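Putative PLP-dependent aminotransferase (Bacillus cereus ATCC 10987, PDB 3JU7) is a member of the DegT/DnrJ/EryC1 family that probably works as a pyridoxal phosphate-dependent aminotransferase. Local coordinates at residues 137-149 and 172-184. Numbering follows the deposited sequence.
Sequences ATFGSWMNLEEYE and GMHYGQDFSGMII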
loop_
_atom_site.group_PDB
_atom_site.type_symbol
_atom_site.label_atom_id
_atom_site.label_comp_id
_atom_site.label_asym_id
_atom_site.label_seq_id
_atom_site.Cartn_x
_atom_site.Cartn_y
_atom_site.Cartn_z
ATOM N N ALA A 137 -8.632 19.136 -4.437
ATOM C CA ALA A 137 -8.100 20.325 -5.096
ATOM C C ALA A 137 -8.061 20.023 -6.605
ATOM O O ALA A 137 -7.002 19.779 -7.212
ATOM C CB ALA A 137 -6.730 20.675 -4.544
ATOM N N THR A 138 -9.252 20.056 -7.186
ATOM C CA THR A 138 -9.513 19.579 -8.542
ATOM C C THR A 138 -8.455 19.969 -9.554
ATOM O O THR A 138 -8.123 21.157 -9.700
ATOM C CB THR A 138 -10.896 20.107 -9.029
ATOM O OG1 THR A 138 -11.863 19.784 -8.039
ATOM C CG2 THR A 138 -11.294 19.540 -10.389
ATOM N N PHE A 139 -7.940 18.934 -10.216
ATOM C CA PHE A 139 -6.979 19.034 -11.328
ATOM C C PHE A 139 -5.675 19.764 -10.964
ATOM O O PHE A 139 -5.087 20.463 -11.785
ATOM C CB PHE A 139 -7.645 19.628 -12.563
ATOM C CG PHE A 139 -8.938 18.899 -13.016
ATOM C CD1 PHE A 139 -9.036 17.532 -13.015
ATOM C CD2 PHE A 139 -10.003 19.619 -13.522
ATOM C CE1 PHE A 139 -10.180 16.889 -13.468
ATOM C CE2 PHE A 139 -11.133 18.993 -13.980
ATOM C CZ PHE A 139 -11.225 17.620 -13.950
ATOM N N GLY A 140 -5.220 19.581 -9.729
ATOM C CA GLY A 140 -3.901 20.097 -9.298
ATOM C C GLY A 140 -3.901 21.608 -9.202
ATOM O O GLY A 140 -2.947 22.270 -9.534
ATOM N N SER A 141 -4.988 22.168 -8.711
ATOM C CA SER A 141 -5.177 23.595 -8.768
ATOM C C SER A 141 -5.159 24.179 -7.382
ATOM O O SER A 141 -5.109 23.457 -6.366
ATOM C CB SER A 141 -6.504 23.906 -9.470
ATOM O OG SER A 141 -7.583 23.429 -8.709
ATOM N N TRP A 142 -5.222 25.497 -7.345
ATOM C CA TRP A 142 -5.101 26.212 -6.110
ATOM C C TRP A 142 -6.454 26.454 -5.474
ATOM O O TRP A 142 -7.027 27.528 -5.597
ATOM C CB TRP A 142 -4.389 27.512 -6.378
ATOM C CG TRP A 142 -3.863 28.161 -5.199
ATOM C CD1 TRP A 142 -4.472 29.123 -4.452
ATOM C CD2 TRP A 142 -2.563 27.962 -4.640
ATOM N NE1 TRP A 142 -3.630 29.530 -3.457
ATOM C CE2 TRP A 142 -2.455 28.833 -3.537
ATOM C CE3 TRP A 142 -1.478 27.137 -4.971
ATOM C CZ2 TRP A 142 -1.316 28.885 -2.733
ATOM C CZ3 TRP A 142 -0.347 27.179 -4.180
ATOM C CH2 TRP A 142 -0.270 28.051 -3.060
HETATM N N MSE A 143 -6.962 25.422 -4.811
HETATM C CA MSE A 143 -8.193 25.513 -4.016
HETATM C C MSE A 143 -7.818 26.106 -2.684
HETATM O O MSE A 143 -7.119 25.481 -1.880
HETATM C CB MSE A 143 -8.801 24.147 -3.808
HETATM C CG MSE A 143 -10.064 24.160 -2.974
HETATM SE SE MSE A 143 -10.698 22.364 -2.726
HETATM C CE MSE A 143 -9.361 21.692 -1.458
ATOM N N ASN A 144 -8.269 27.330 -2.449
ATOM C CA ASN A 144 -7.896 28.057 -1.265
ATOM C C ASN A 144 -8.391 27.330 -0.026
ATOM O O ASN A 144 -9.502 26.823 -0.030
ATOM C CB ASN A 144 -8.481 29.463 -1.299
ATOM C CG ASN A 144 -7.760 30.394 -0.358
ATOM O OD1 ASN A 144 -7.993 30.386 0.872
ATOM N ND2 ASN A 144 -6.848 31.205 -0.928
ATOM N N LEU A 145 -7.579 27.310 1.037
ATOM C CA LEU A 145 -7.870 26.501 2.230
ATOM C C LEU A 145 -8.292 27.290 3.474
ATOM O O LEU A 145 -8.457 26.685 4.537
ATOM C CB LEU A 145 -6.661 25.606 2.572
ATOM C CG LEU A 145 -6.316 24.572 1.504
ATOM C CD1 LEU A 145 -5.060 23.821 1.880
ATOM C CD2 LEU A 145 -7.494 23.619 1.321
ATOM N N GLU A 146 -8.464 28.616 3.348
ATOM C CA GLU A 146 -8.922 29.461 4.460
ATOM C C GLU A 146 -10.170 28.911 5.176
ATOM O O GLU A 146 -10.190 28.818 6.368
ATOM C CB GLU A 146 -9.226 30.886 3.967
ATOM N N GLU A 147 -11.198 28.534 4.431
ATOM C CA GLU A 147 -12.454 28.107 5.024
ATOM C C GLU A 147 -12.321 26.719 5.628
ATOM O O GLU A 147 -12.991 26.398 6.607
ATOM C CB GLU A 147 -13.588 28.127 3.982
ATOM C CG GLU A 147 -13.766 29.467 3.185
ATOM C CD GLU A 147 -14.376 30.608 4.004
ATOM O OE1 GLU A 147 -13.740 31.049 4.996
ATOM O OE2 GLU A 147 -15.482 31.085 3.638
ATOM N N TYR A 148 -11.444 25.902 5.053
ATOM C CA TYR A 148 -11.188 24.544 5.564
ATOM C C TYR A 148 -10.394 24.614 6.858
ATOM O O TYR A 148 -10.601 23.816 7.798
ATOM C CB TYR A 148 -10.492 23.681 4.494
ATOM C CG TYR A 148 -11.476 23.326 3.374
ATOM C CD1 TYR A 148 -12.521 22.426 3.594
ATOM C CD2 TYR A 148 -11.397 23.928 2.130
ATOM C CE1 TYR A 148 -13.447 22.127 2.578
ATOM C CE2 TYR A 148 -12.321 23.636 1.112
ATOM C CZ TYR A 148 -13.323 22.751 1.335
ATOM O OH TYR A 148 -14.229 22.506 0.345
ATOM N N GLU A 149 -9.504 25.596 6.918
ATOM C CA GLU A 149 -8.767 25.855 8.131
ATOM C C GLU A 149 -9.781 26.273 9.196
ATOM O O GLU A 149 -9.646 25.907 10.380
ATOM C CB GLU A 149 -7.712 26.931 7.876
ATOM C CG GLU A 149 -6.899 27.318 9.074
ATOM C CD GLU A 149 -5.802 26.323 9.424
ATOM O OE1 GLU A 149 -5.489 25.413 8.630
ATOM O OE2 GLU A 149 -5.221 26.482 10.518
ATOM N N GLY A 172 5.118 32.040 -4.693
ATOM C CA GLY A 172 6.198 31.458 -3.916
ATOM C C GLY A 172 5.771 30.605 -2.733
ATOM O O GLY A 172 6.585 30.286 -1.881
HETATM N N MSE A 173 4.515 30.204 -2.652
HETATM C CA MSE A 173 4.135 29.334 -1.562
HETATM C C MSE A 173 3.662 28.023 -2.148
HETATM O O MSE A 173 2.954 28.017 -3.162
HETATM C CB MSE A 173 3.049 29.993 -0.720
HETATM C CG MSE A 173 2.072 29.041 -0.054
HETATM SE SE MSE A 173 0.960 30.000 1.184
HETATM C CE MSE A 173 -0.665 29.016 0.961
ATOM N N HIS A 174 4.052 26.916 -1.504
ATOM C CA HIS A 174 3.621 25.607 -1.944
ATOM C C HIS A 174 2.184 25.361 -1.482
ATOM O O HIS A 174 1.805 25.733 -0.376
ATOM C CB HIS A 174 4.547 24.512 -1.438
ATOM C CG HIS A 174 4.232 23.161 -2.003
ATOM N ND1 HIS A 174 3.442 22.250 -1.346
ATOM C CD2 HIS A 174 4.576 22.581 -3.175
ATOM C CE1 HIS A 174 3.318 21.164 -2.085
ATOM N NE2 HIS A 174 3.998 21.341 -3.201
ATOM N N TYR A 175 1.398 24.722 -2.335
ATOM C CA TYR A 175 0.030 24.407 -2.004
ATOM C C TYR A 175 -0.054 23.600 -0.717
ATOM O O TYR A 175 0.597 22.558 -0.622
ATOM C CB TYR A 175 -0.626 23.591 -3.112
ATOM C CG TYR A 175 -2.067 23.387 -2.783
ATOM C CD1 TYR A 175 -2.973 24.407 -2.996
ATOM C CD2 TYR A 175 -2.515 22.227 -2.178
ATOM C CE1 TYR A 175 -4.280 24.281 -2.668
ATOM C CE2 TYR A 175 -3.867 22.085 -1.833
ATOM C CZ TYR A 175 -4.735 23.134 -2.083
ATOM O OH TYR A 175 -6.075 23.070 -1.768
ATOM N N GLY A 176 -0.862 24.098 0.229
ATOM C CA GLY A 176 -1.147 23.450 1.510
ATOM C C GLY A 176 -0.370 23.972 2.719
ATOM O O GLY A 176 -0.597 23.537 3.858
ATOM N N GLN A 177 0.544 24.902 2.466
ATOM C CA GLN A 177 1.473 25.401 3.491
ATOM C C GLN A 177 0.714 25.792 4.752
ATOM O O GLN A 177 -0.311 26.489 4.666
ATOM C CB GLN A 177 2.257 26.590 2.937
ATOM C CG GLN A 177 3.280 27.248 3.921
ATOM C CD GLN A 177 4.466 26.340 4.191
ATOM O OE1 GLN A 177 5.184 25.964 3.256
ATOM N NE2 GLN A 177 4.650 25.931 5.457
ATOM N N ASP A 178 1.198 25.318 5.902
ATOM C CA ASP A 178 0.675 25.687 7.207
ATOM C C ASP A 178 -0.753 25.211 7.472
ATOM O O ASP A 178 -1.340 25.599 8.456
ATOM C CB ASP A 178 0.765 27.216 7.451
ATOM C CG ASP A 178 2.213 27.732 7.479
ATOM O OD1 ASP A 178 3.137 26.911 7.571
ATOM O OD2 ASP A 178 2.436 28.965 7.387
ATOM N N PHE A 179 -1.324 24.369 6.620
ATOM C CA PHE A 179 -2.682 23.894 6.872
ATOM C C PHE A 179 -2.713 23.010 8.131
ATOM O O PHE A 179 -1.838 22.129 8.333
ATOM C CB PHE A 179 -3.166 23.125 5.682
ATOM C CG PHE A 179 -4.597 22.668 5.767
ATOM C CD1 PHE A 179 -5.639 23.591 5.874
ATOM C CD2 PHE A 179 -4.897 21.331 5.649
ATOM C CE1 PHE A 179 -6.971 23.185 5.887
ATOM C CE2 PHE A 179 -6.232 20.885 5.626
ATOM C CZ PHE A 179 -7.272 21.807 5.762
ATOM N N SER A 180 -3.719 23.250 8.972
ATOM C CA SER A 180 -3.878 22.493 10.204
ATOM C C SER A 180 -4.285 21.057 9.993
ATOM O O SER A 180 -3.942 20.214 10.800
ATOM C CB SER A 180 -4.940 23.136 11.066
ATOM O OG SER A 180 -4.480 24.394 11.452
ATOM N N GLY A 181 -5.076 20.798 8.954
ATOM C CA GLY A 181 -5.490 19.441 8.642
ATOM C C GLY A 181 -4.370 18.681 7.965
ATOM O O GLY A 181 -3.182 18.948 8.190
HETATM N N MSE A 182 -4.754 17.730 7.125
HETATM C CA MSE A 182 -3.780 16.955 6.372
HETATM C C MSE A 182 -4.010 17.137 4.886
HETATM O O MSE A 182 -5.147 17.338 4.459
HETATM C CB MSE A 182 -3.864 15.487 6.757
HETATM C CG MSE A 182 -3.076 15.251 7.993
HETATM SE SE MSE A 182 -3.124 13.539 8.824
HETATM C CE MSE A 182 -1.410 13.846 9.680
ATOM N N ILE A 183 -2.908 17.125 4.138
ATOM C CA ILE A 183 -2.930 17.165 2.676
ATOM C C ILE A 183 -2.256 15.897 2.143
ATOM O O ILE A 183 -1.150 15.543 2.557
ATOM C CB ILE A 183 -2.248 18.446 2.139
ATOM C CG1 ILE A 183 -2.777 19.653 2.959
ATOM C CG2 ILE A 183 -2.468 18.558 0.672
ATOM C CD1 ILE A 183 -3.024 20.915 2.270
ATOM N N ILE A 184 -2.956 15.208 1.253
ATOM C CA ILE A 184 -2.458 14.025 0.581
ATOM C C ILE A 184 -2.073 14.349 -0.874
ATOM O O ILE A 184 -2.802 14.995 -1.597
ATOM C CB ILE A 184 -3.514 12.894 0.548
ATOM C CG1 ILE A 184 -4.162 12.653 1.943
ATOM C CG2 ILE A 184 -2.890 11.643 -0.006
ATOM C CD1 ILE A 184 -3.219 12.825 3.167
#
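W142, L145 and E149 of 137-149, a loop running into helix 146-153, face Y175, G176 and S180 of 172-184, where two overlapping type II turns, H174 to Q177 and G176 to F179, join strand 173-174 to strand 182-186. Y175 drives its ring edge against one face of the six-membered ring of W142, an edge-to-face pair with planes at 79° and centroids 5.3 Å apart. A chi1 of -175° swings the Y175 ring away from its own backbone N and on past the indole, until its OH donates to M143 O at 2.6 Å, in the carbonyl plane and on a lone pair. The CE methyl of selenomethionine M173 reaches W142 CZ2 at 3.8 Å. L145 fills the middle: CD2 lies 3.4 Å from Y175 OH, while CD1 sits over one face of F179 in a CH-pi contact and meets I183 CD1 tip to tip at 3.6 Å. Y148 CB touches the F179 ring too, and V160 of strand 159-161 packs on L145 and F179. Farther along, E149 bends at chi2 so that OE1 takes S180 N through its syn lone pair at 2.8 Å, nearly straight (170°); OE2 lies beside S180 OG at 2.4 Å, too short to be taken at face value. An aromatic-aliphatic core thus lies between a tyrosine-carbonyl bond and a carboxylate receiving a backbone N-H, which would hold the first turn of helix 146-153 to the turns leading into strand 182-186.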